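Local coordinates for protein endo-pectate lyase (Erwinia chrysanthemi, PDB 3B4N) that cleaves pectate chains by elimination in the presence of calcium and probably also attacks highly methylated pectins, working from within the polymer, at residues 174-179 with 198-203; 125-130 with 152-157; 226-231 with 262-267. One frame throughout, in Å; residues are numbered along the deposited sequence. Where two conformers were deposited one is given.

Contact 1: residues 174-179 with 198-203; sequences GIHCDS and TNNGKT. With ZN (zinc ion), chain E; ZN (zinc ion), chain F.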
loop_
_atom_site.group_PDB
_atom_site.type_symbol
_atom_site.label_atom_id
_atom_site.label_comp_id
_atom_site.label_asym_id
_atom_site.label_seq_id
_atom_site.Cartn_x
_atom_site.Cartn_y
_atom_site.Cartn_z
ATOM N N GLY A 174 -6.733 6.597 8.337
ATOM C CA GLY A 174 -5.485 6.564 7.591
ATOM C C GLY A 174 -4.829 7.865 7.183
ATOM O O GLY A 174 -4.759 8.813 7.962
ATOM N N ILE A 175 -4.336 7.898 5.949
ATOM C CA ILE A 175 -3.626 9.060 5.422
ATOM C C ILE A 175 -4.372 9.715 4.270
ATOM O O ILE A 175 -4.744 9.044 3.315
ATOM C CB ILE A 175 -2.220 8.648 4.925
ATOM C CG1 ILE A 175 -1.462 7.956 6.063
ATOM C CG2 ILE A 175 -1.470 9.861 4.388
ATOM C CD1 ILE A 175 -0.084 7.427 5.666
ATOM N N HIS A 176 -4.587 11.026 4.358
ATOM C CA HIS A 176 -5.278 11.763 3.305
ATOM C C HIS A 176 -4.348 12.546 2.399
ATOM O O HIS A 176 -3.408 13.179 2.881
ATOM C CB HIS A 176 -6.228 12.814 3.886
ATOM C CG HIS A 176 -7.529 12.275 4.377
ATOM N ND1 HIS A 176 -8.602 13.093 4.655
ATOM C CD2 HIS A 176 -7.924 11.016 4.675
ATOM C CE1 HIS A 176 -9.605 12.361 5.105
ATOM N NE2 HIS A 176 -9.220 11.096 5.129
ATOM N N CYS A 177 -4.595 12.479 1.096
ATOM C CA CYS A 177 -3.877 13.330 0.162
ATOM C C CYS A 177 -4.994 14.327 -0.154
ATOM O O CYS A 177 -5.907 14.029 -0.924
ATOM C CB CYS A 177 -3.480 12.603 -1.108
ATOM S SG CYS A 177 -2.765 13.737 -2.348
ATOM N N ASP A 178 -4.940 15.509 0.452
ATOM C CA ASP A 178 -6.011 16.475 0.244
ATOM C C ASP A 178 -5.839 17.565 -0.807
ATOM O O ASP A 178 -6.727 18.399 -1.003
ATOM C CB ASP A 178 -6.410 17.067 1.596
ATOM C CG ASP A 178 -7.206 16.076 2.442
ATOM O OD1 ASP A 178 -7.279 16.265 3.665
ATOM O OD2 ASP A 178 -7.758 15.102 1.879
ATOM N N SER A 179 -4.701 17.558 -1.490
ATOM C CA SER A 179 -4.453 18.515 -2.556
ATOM C C SER A 179 -3.140 18.179 -3.233
ATOM O O SER A 179 -2.247 17.595 -2.621
ATOM C CB SER A 179 -4.411 19.956 -2.024
ATOM O OG SER A 179 -3.202 20.225 -1.345
ATOM N N THR A 198 -6.534 7.973 1.288
ATOM C CA THR A 198 -7.640 8.582 0.559
ATOM C C THR A 198 -7.141 9.653 -0.393
ATOM O O THR A 198 -6.437 10.578 0.012
ATOM C CB THR A 198 -8.642 9.232 1.546
ATOM O OG1 THR A 198 -9.076 8.254 2.496
ATOM C CG2 THR A 198 -9.841 9.810 0.810
ATOM N N ASN A 199 -7.505 9.525 -1.662
ATOM C CA ASN A 199 -7.108 10.493 -2.657
ATOM C C ASN A 199 -8.187 11.556 -2.837
ATOM O O ASN A 199 -9.220 11.326 -3.472
ATOM C CB ASN A 199 -6.822 9.798 -4.000
ATOM C CG ASN A 199 -6.182 10.736 -5.011
ATOM O OD1 ASN A 199 -6.080 11.941 -4.765
ATOM N ND2 ASN A 199 -5.748 10.192 -6.145
ATOM N N ASN A 200 -7.942 12.711 -2.228
ATOM C CA ASN A 200 -8.812 13.883 -2.339
ATOM C C ASN A 200 -7.973 14.958 -3.042
ATOM O O ASN A 200 -8.304 16.143 -2.983
ATOM C CB ASN A 200 -9.202 14.430 -0.956
ATOM C CG ASN A 200 -10.161 13.532 -0.196
ATOM O OD1 ASN A 200 -10.073 13.423 1.024
ATOM N ND2 ASN A 200 -11.099 12.920 -0.899
ATOM N N GLY A 201 -6.891 14.536 -3.701
ATOM C CA GLY A 201 -5.996 15.464 -4.380
ATOM C C GLY A 201 -5.862 15.245 -5.873
ATOM O O GLY A 201 -6.805 14.810 -6.518
ATOM N N LYS A 202 -4.689 15.549 -6.431
ATOM C CA LYS A 202 -4.463 15.397 -7.866
ATOM C C LYS A 202 -3.870 14.036 -8.214
ATOM O O LYS A 202 -4.424 13.318 -9.051
ATOM C CB LYS A 202 -3.550 16.521 -8.375
ATOM C CG LYS A 202 -3.458 16.630 -9.889
ATOM C CD LYS A 202 -4.786 17.018 -10.523
ATOM C CE LYS A 202 -4.621 17.264 -12.013
ATOM N NZ LYS A 202 -5.933 17.326 -12.731
ATOM N N THR A 203 -2.734 13.700 -7.611
ATOM C CA THR A 203 -2.116 12.393 -7.826
ATOM C C THR A 203 -1.614 11.879 -6.489
ATOM O O THR A 203 -0.834 12.551 -5.816
ATOM C CB THR A 203 -0.904 12.429 -8.788
ATOM O OG1 THR A 203 -1.301 12.962 -10.053
ATOM C CG2 THR A 203 -0.393 11.011 -9.030
HETATM ZN ZN ZN E . -8.731 15.180 4.514
HETATM ZN ZN ZN F . -11.057 10.062 4.795
HETATM O O HOH W 1 -11.521 8.045 3.496
HETATM O O HOH W 2 -10.554 15.360 3.679
#

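Contact 2: residues 125-130 with 152-157; sequences ATFENR and PLIILK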
loop_
_atom_site.group_PDB
_atom_site.type_symbol
_atom_site.label_atom_id
_atom_site.label_comp_id
_atom_site.label_asym_id
_atom_site.label_seq_id
_atom_site.Cartn_x
_atom_site.Cartn_y
_atom_site.Cartn_z
ATOM N N ALA A 125 -1.324 15.701 12.207
ATOM C CA ALA A 125 -0.358 16.558 11.539
ATOM C C ALA A 125 -0.653 16.733 10.057
ATOM O O ALA A 125 -1.122 15.806 9.397
ATOM C CB ALA A 125 1.039 15.994 11.723
ATOM N N THR A 126 -0.392 17.934 9.549
ATOM C CA THR A 126 -0.563 18.248 8.140
ATOM C C THR A 126 0.795 18.652 7.580
ATOM O O THR A 126 1.491 19.502 8.153
ATOM C CB THR A 126 -1.533 19.421 7.908
ATOM O OG1 THR A 126 -2.857 19.039 8.305
ATOM C CG2 THR A 126 -1.547 19.811 6.444
ATOM N N PHE A 127 1.182 18.022 6.477
ATOM C CA PHE A 127 2.441 18.332 5.817
ATOM C C PHE A 127 2.093 18.951 4.472
ATOM O O PHE A 127 1.282 18.397 3.720
ATOM C CB PHE A 127 3.256 17.059 5.593
ATOM C CG PHE A 127 3.600 16.320 6.856
ATOM C CD1 PHE A 127 3.675 14.928 6.860
ATOM C CD2 PHE A 127 3.868 17.006 8.039
ATOM C CE1 PHE A 127 4.007 14.235 8.012
ATOM C CE2 PHE A 127 4.204 16.315 9.204
ATOM C CZ PHE A 127 4.272 14.929 9.190
ATOM N N GLU A 128 2.708 20.088 4.155
ATOM C CA GLU A 128 2.425 20.779 2.907
ATOM C C GLU A 128 3.676 21.136 2.100
ATOM O O GLU A 128 4.633 21.686 2.635
ATOM C CB GLU A 128 1.626 22.050 3.218
ATOM C CG GLU A 128 1.163 22.854 2.015
ATOM C CD GLU A 128 0.338 24.062 2.437
ATOM O OE1 GLU A 128 -0.767 23.861 2.985
ATOM O OE2 GLU A 128 0.800 25.209 2.237
ATOM N N ASN A 129 3.657 20.800 0.815
ATOM C CA ASN A 129 4.759 21.109 -0.097
ATOM C C ASN A 129 6.141 20.694 0.379
ATOM O O ASN A 129 7.113 21.428 0.190
ATOM C CB ASN A 129 4.775 22.607 -0.408
ATOM C CG ASN A 129 3.542 23.049 -1.154
ATOM O OD1 ASN A 129 3.107 22.379 -2.089
ATOM N ND2 ASN A 129 2.973 24.181 -0.754
ATOM N N ARG A 130 6.238 19.521 0.990
ATOM C CA ARG A 130 7.521 19.034 1.462
ATOM C C ARG A 130 7.469 17.545 1.739
ATOM O O ARG A 130 6.396 16.933 1.709
ATOM C CB ARG A 130 7.944 19.789 2.725
ATOM C CG ARG A 130 7.052 19.588 3.938
ATOM C CD ARG A 130 7.386 20.643 5.004
ATOM N NE ARG A 130 6.585 20.514 6.217
ATOM C CZ ARG A 130 6.957 19.836 7.300
ATOM N NH1 ARG A 130 8.126 19.214 7.333
ATOM N NH2 ARG A 130 6.160 19.789 8.358
ATOM N N PRO A 152 -8.403 11.570 9.799
ATOM C CA PRO A 152 -7.157 11.102 9.196
ATOM C C PRO A 152 -6.043 11.278 10.223
ATOM O O PRO A 152 -6.087 12.203 11.044
ATOM C CB PRO A 152 -6.981 12.033 8.001
ATOM C CG PRO A 152 -7.612 13.318 8.485
ATOM C CD PRO A 152 -8.874 12.808 9.151
ATOM N N LEU A 153 -5.067 10.381 10.198
ATOM C CA LEU A 153 -3.929 10.459 11.107
ATOM C C LEU A 153 -2.904 11.454 10.572
ATOM O O LEU A 153 -2.234 12.148 11.336
ATOM C CB LEU A 153 -3.267 9.095 11.248
ATOM C CG LEU A 153 -4.080 7.997 11.936
ATOM C CD1 LEU A 153 -3.339 6.679 11.839
ATOM C CD2 LEU A 153 -4.318 8.384 13.394
ATOM N N ILE A 154 -2.775 11.496 9.250
ATOM C CA ILE A 154 -1.841 12.388 8.579
ATOM C C ILE A 154 -2.538 12.965 7.363
ATOM O O ILE A 154 -3.241 12.244 6.646
ATOM C CB ILE A 154 -0.580 11.625 8.083
ATOM C CG1 ILE A 154 0.185 11.034 9.269
ATOM C CG2 ILE A 154 0.311 12.554 7.245
ATOM C CD1 ILE A 154 0.822 12.073 10.177
ATOM N N ILE A 155 -2.351 14.261 7.136
ATOM C CA ILE A 155 -2.927 14.944 5.988
ATOM C C ILE A 155 -1.778 15.489 5.154
ATOM O O ILE A 155 -0.894 16.190 5.665
ATOM C CB ILE A 155 -3.831 16.117 6.409
ATOM C CG1 ILE A 155 -5.028 15.593 7.201
ATOM C CG2 ILE A 155 -4.310 16.874 5.174
ATOM C CD1 ILE A 155 -5.914 16.679 7.741
ATOM N N LEU A 156 -1.792 15.161 3.871
ATOM C CA LEU A 156 -0.755 15.606 2.961
ATOM C C LEU A 156 -1.349 16.584 1.950
ATOM O O LEU A 156 -2.426 16.353 1.402
ATOM C CB LEU A 156 -0.161 14.398 2.220
ATOM C CG LEU A 156 0.402 13.259 3.072
ATOM C CD1 LEU A 156 0.805 12.102 2.159
ATOM C CD2 LEU A 156 1.604 13.753 3.878
ATOM N N LYS A 157 -0.653 17.692 1.722
ATOM C CA LYS A 157 -1.083 18.676 0.735
ATOM C C LYS A 157 0.144 18.868 -0.148
ATOM O O LYS A 157 1.069 19.595 0.215
ATOM C CB LYS A 157 -1.490 19.985 1.418
ATOM C CG LYS A 157 -2.809 19.868 2.187
ATOM C CD LYS A 157 -3.219 21.189 2.835
ATOM C CE LYS A 157 -3.460 22.271 1.792
ATOM N NZ LYS A 157 -4.481 21.857 0.786
#

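Contact 3: residues 226-231 with 262-267; sequences LQHNSK and GPRFLT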
loop_
_atom_site.group_PDB
_atom_site.type_symbol
_atom_site.label_atom_id
_atom_site.label_comp_id
_atom_site.label_asym_id
_atom_site.label_seq_id
_atom_site.Cartn_x
_atom_site.Cartn_y
_atom_site.Cartn_z
ATOM N N LEU A 226 -7.522 1.672 -0.679
ATOM C CA LEU A 226 -7.390 3.023 -1.214
ATOM C C LEU A 226 -8.745 3.581 -1.653
ATOM O O LEU A 226 -9.434 2.998 -2.501
ATOM C CB LEU A 226 -6.403 3.019 -2.398
ATOM C CG LEU A 226 -5.037 2.378 -2.104
ATOM C CD1 LEU A 226 -4.211 2.265 -3.389
ATOM C CD2 LEU A 226 -4.294 3.191 -1.062
ATOM N N GLN A 227 -9.132 4.702 -1.047
ATOM C CA GLN A 227 -10.388 5.375 -1.372
ATOM C C GLN A 227 -10.037 6.561 -2.267
ATOM O O GLN A 227 -9.063 7.262 -2.011
ATOM C CB GLN A 227 -11.067 5.855 -0.087
ATOM C CG GLN A 227 -12.370 6.627 -0.289
ATOM C CD GLN A 227 -13.468 5.796 -0.928
ATOM O OE1 GLN A 227 -13.468 4.567 -0.851
ATOM N NE2 GLN A 227 -14.425 6.474 -1.552
ATOM N N HIS A 228 -10.823 6.786 -3.306
ATOM C CA HIS A 228 -10.522 7.856 -4.255
ATOM C C HIS A 228 -11.778 8.691 -4.485
ATOM O O HIS A 228 -12.760 8.213 -5.075
ATOM C CB HIS A 228 -10.014 7.185 -5.540
ATOM C CG HIS A 228 -9.388 8.111 -6.532
ATOM N ND1 HIS A 228 -8.453 7.670 -7.445
ATOM C CD2 HIS A 228 -9.623 9.412 -6.830
ATOM C CE1 HIS A 228 -8.143 8.661 -8.265
ATOM N NE2 HIS A 228 -8.839 9.727 -7.913
ATOM N N ASN A 229 -11.730 9.934 -4.000
ATOM C CA ASN A 229 -12.861 10.866 -4.065
ATOM C C ASN A 229 -12.727 12.028 -5.037
ATOM O O ASN A 229 -13.726 12.494 -5.586
ATOM C CB ASN A 229 -13.117 11.476 -2.683
ATOM C CG ASN A 229 -13.363 10.439 -1.611
ATOM O OD1 ASN A 229 -12.908 10.593 -0.476
ATOM N ND2 ASN A 229 -14.094 9.390 -1.951
ATOM N N SER A 230 -11.518 12.548 -5.212
ATOM C CA SER A 230 -11.367 13.672 -6.127
ATOM C C SER A 230 -11.587 13.217 -7.567
ATOM O O SER A 230 -11.644 12.016 -7.847
ATOM C CB SER A 230 -9.978 14.292 -5.980
ATOM O OG SER A 230 -8.983 13.318 -6.213
ATOM N N LYS A 231 -11.722 14.182 -8.474
ATOM C CA LYS A 231 -11.929 13.905 -9.897
ATOM C C LYS A 231 -10.755 14.454 -10.712
ATOM O O LYS A 231 -10.007 15.306 -10.234
ATOM C CB LYS A 231 -13.233 14.545 -10.390
ATOM C CG LYS A 231 -14.451 14.201 -9.543
ATOM C CD LYS A 231 -15.653 15.050 -9.927
ATOM C CE LYS A 231 -16.780 14.875 -8.927
ATOM N NZ LYS A 231 -17.829 15.924 -9.098
ATOM N N GLY A 262 -16.580 11.986 -12.146
ATOM C CA GLY A 262 -15.265 11.508 -12.537
ATOM C C GLY A 262 -14.595 12.437 -13.526
ATOM O O GLY A 262 -14.992 13.596 -13.653
ATOM N N PRO A 263 -13.578 11.956 -14.256
ATOM C CA PRO A 263 -13.059 10.587 -14.174
ATOM C C PRO A 263 -12.046 10.405 -13.058
ATOM O O PRO A 263 -11.392 11.360 -12.643
ATOM C CB PRO A 263 -12.413 10.392 -15.536
ATOM C CG PRO A 263 -11.841 11.763 -15.810
ATOM C CD PRO A 263 -12.956 12.691 -15.373
ATOM N N ARG A 264 -11.944 9.178 -12.559
ATOM C CA ARG A 264 -10.951 8.845 -11.539
ATOM C C ARG A 264 -10.090 7.745 -12.147
ATOM O O ARG A 264 -10.600 6.824 -12.792
ATOM C CB ARG A 264 -11.621 8.364 -10.258
ATOM C CG ARG A 264 -12.507 9.424 -9.643
ATOM C CD ARG A 264 -12.944 9.035 -8.257
ATOM N NE ARG A 264 -13.777 10.060 -7.639
ATOM C CZ ARG A 264 -15.078 9.921 -7.397
ATOM N NH1 ARG A 264 -15.710 8.803 -7.728
ATOM N NH2 ARG A 264 -15.742 10.887 -6.781
ATOM N N PHE A 265 -8.783 7.840 -11.945
ATOM C CA PHE A 265 -7.875 6.878 -12.527
ATOM C C PHE A 265 -7.045 6.109 -11.534
ATOM O O PHE A 265 -6.656 6.633 -10.493
ATOM C CB PHE A 265 -6.924 7.574 -13.499
ATOM C CG PHE A 265 -7.617 8.364 -14.561
ATOM C CD1 PHE A 265 -7.687 9.748 -14.478
ATOM C CD2 PHE A 265 -8.193 7.720 -15.651
ATOM C CE1 PHE A 265 -8.323 10.490 -15.477
ATOM C CE2 PHE A 265 -8.828 8.451 -16.649
ATOM C CZ PHE A 265 -8.891 9.835 -16.562
ATOM N N LEU A 266 -6.786 4.857 -11.870
ATOM C CA LEU A 266 -5.925 4.012 -11.061
ATOM C C LEU A 266 -4.828 3.496 -11.988
ATOM O O LEU A 266 -5.107 3.040 -13.101
ATOM C CB LEU A 266 -6.689 2.823 -10.476
ATOM C CG LEU A 266 -5.786 1.757 -9.835
ATOM C CD1 LEU A 266 -5.154 2.318 -8.560
ATOM C CD2 LEU A 266 -6.592 0.500 -9.533
ATOM N N THR A 267 -3.585 3.593 -11.537
ATOM C CA THR A 267 -2.446 3.082 -12.293
ATOM C C THR A 267 -1.673 2.163 -11.361
ATOM O O THR A 267 -1.041 2.635 -10.419
ATOM C CB THR A 267 -1.490 4.199 -12.739
ATOM O OG1 THR A 267 -2.194 5.129 -13.566
ATOM C CG2 THR A 267 -0.315 3.614 -13.533
#

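Contact 1: residues 174-179 with 198-203
Residues 175-179 and 198-199 run parallel, with His176 paired to Thr198 and Cys177 to Asn199, and three backbone bonds join them: Thr198 N to Ile175 O, Cys177 N to Thr198 O, the straightest at 175°, and Asn200 N to Cys177 O. On the face carrying His176 and Thr198, the two side chains lie side by side and point the same way, with His176 CD2 3.7 Å from Thr198 CB. The imidazole uses both of its nitrogens as metal ligands: His176 ND1 binds one zinc at 2.1 Å and NE2 binds another, which Asp173 also coordinates, so the ring links the two metals. Asp178 OD1 binds the same zinc as ND1, at 2.0 Å, together with a water, and lies in the plane of the imidazole at its edge. A water on the second zinc pairs with Thr198 OG1 at 2.6 Å, which makes a hydroxyl useful here. Asn200 OD1 sits over a face of the ring, 3.0 Å from Asp178 OD2. These are two acceptors and do not bond to each other; the amide nitrogen of Asn200 donates to Asn229 OD1, consistent with the orientation that leaves OD1 facing the carboxylate. On the opposite face Cys177 SG stands anti to the backbone N (chi1 173°) and forms a disulfide with Cys182. Having no side chain, Gly201 lets Cys177 SG approach to 4.2 Å from Gly201 CA. Asn199 OD1 accepts from Gly201 N at 2.9 Å in an Asx turn that carries the chain off the strand. Together these features describe stacked neighbouring turns of a right-handed parallel beta-helix, with a zinc site on the outer side of the sheet.

Contact 2: residues 125-130 with 152-157
Strands 125-128 and 154-157 lie at one end of a largely parallel sheet on one side of the right-handed beta-helix, where 125-128 is the outermost strand within this chain and 154-157 stacks on it as the next turn. Their axes approach to 4.8 Å and diverge by only 17°, as parallel neighbours do. Four backbone bonds follow in regular alternation: Ile155 N to Ala125 O, Phe127 N to Ile155 O, Lys157 N to Phe127 O and Asn129 N to Lys157 O. CA-H...O contacts lie between them, such as the one from Thr126 CA to Ile155 O at 3.2 Å.

The face of Ala125, Phe127, Ile154 and Leu156 turns inward and is suitably apolar. Phe127 presents a ring edge to its neighbour: CD1 meets Leu156 CD2 at 3.8 Å, close to the ring plane, while CE1 lies 4.1 Å from Ile154 CG2. The smaller Ala125 puts its CB 4.2 Å from Ile154 CD1. Interior cover comes from Cys121 and Ala159, which touch Phe127, and from Leu164 and Ile139, which touch Ile154.

The other face is more open and its side chains are polar or beta-branched. Thr126 OG1 rests 3.6 Å from Ile155 CB, and beta-branched residues suit such extended strands. Glu128 and Lys157 lie side by side, but no salt bridge forms. Lys157 bends at chi3 (62°) and chi4, and its NZ makes a weak hydrogen bond to Ser179 OG. What Glu128 OE1 meets instead is the aliphatic CE of Lys157, at 3.3 Å.

Contact 3: residues 226-231 with 262-267
Arg264 reaches across to the chain at His228, Asn229 and Ser230, and most of its side-chain atoms meet something there. Arg264 CB lies over the centre of the His228 ring, 4.0 Å from the centroid and 13° off the normal, a CH-pi contact. Arg264 CG, anti to the carbonyl carbon (chi1 -62°), lies 3.3 Å from Ser230 O. The chain then stays extended to NE. Arg264 CD meets His228 CD2 at 3.6 Å and also approaches the His228 and Ser230 carbonyl oxygens. Arg264 NE donates to Ser230 O at 2.9 Å, with that oxygen in the guanidinium plane. A weaker bond runs from the same NE to Asn229 O. Over one face of the guanidinium stands His228 O. Arg264 NH2 ends the reach with a 2.8 Å hydrogen bond to Asn229 O, the donor lying 37° out of that carbonyl's plane. NH1 turns elsewhere, donating to Ser253 OG and weakly to Cys254 O. Arginine suits the place because several donors on one flat group can hold successive carbonyls of a turn.

The histidine slides past the arginine in the opposite direction. Its ring edge brings His228 CE1 to 3.4 Å from Phe265 O, while NE2 pairs with Ser233 OG and ND1 with Trp251 NE1, fixing the ring's rotation. Lys231 adds an aliphatic layer: Lys231 CB is 3.8 Å from Gly262 O, and its NZ bonds to Asn259 O.

No helix takes part. Strand 224-228, lying between 197-199 and 246-253, ends at the turn that Arg264 grips, and strand 264-268 runs beside 233-238 on a different side of the beta-helix, so the arginine ties two sides of the coil together across a corner.

How the contacts relate
Along the chain the order is contact 2, contact 1, contact 3, each closing before the next opens. All three reach the same sheet of the beta-helix, in which strands 125-128, 154-157, 175-179, 197-199 and 224-228 follow one another. Contact 1 sits in the middle: its centre is about 9 Å from that of contact 2 and about 10 Å from that of contact 3, whereas the centres of contacts 2 and 3 are about 19 Å apart and the two do not touch. Contacts 1 and 2 join side by side within the sheet, while contact 3 joins the end of strand 224-228 across a corner to strand 264-268 of the next turn, on another side. Successive turns thus stack into one continuous coil, the zinc-binding turn flanked on both sides.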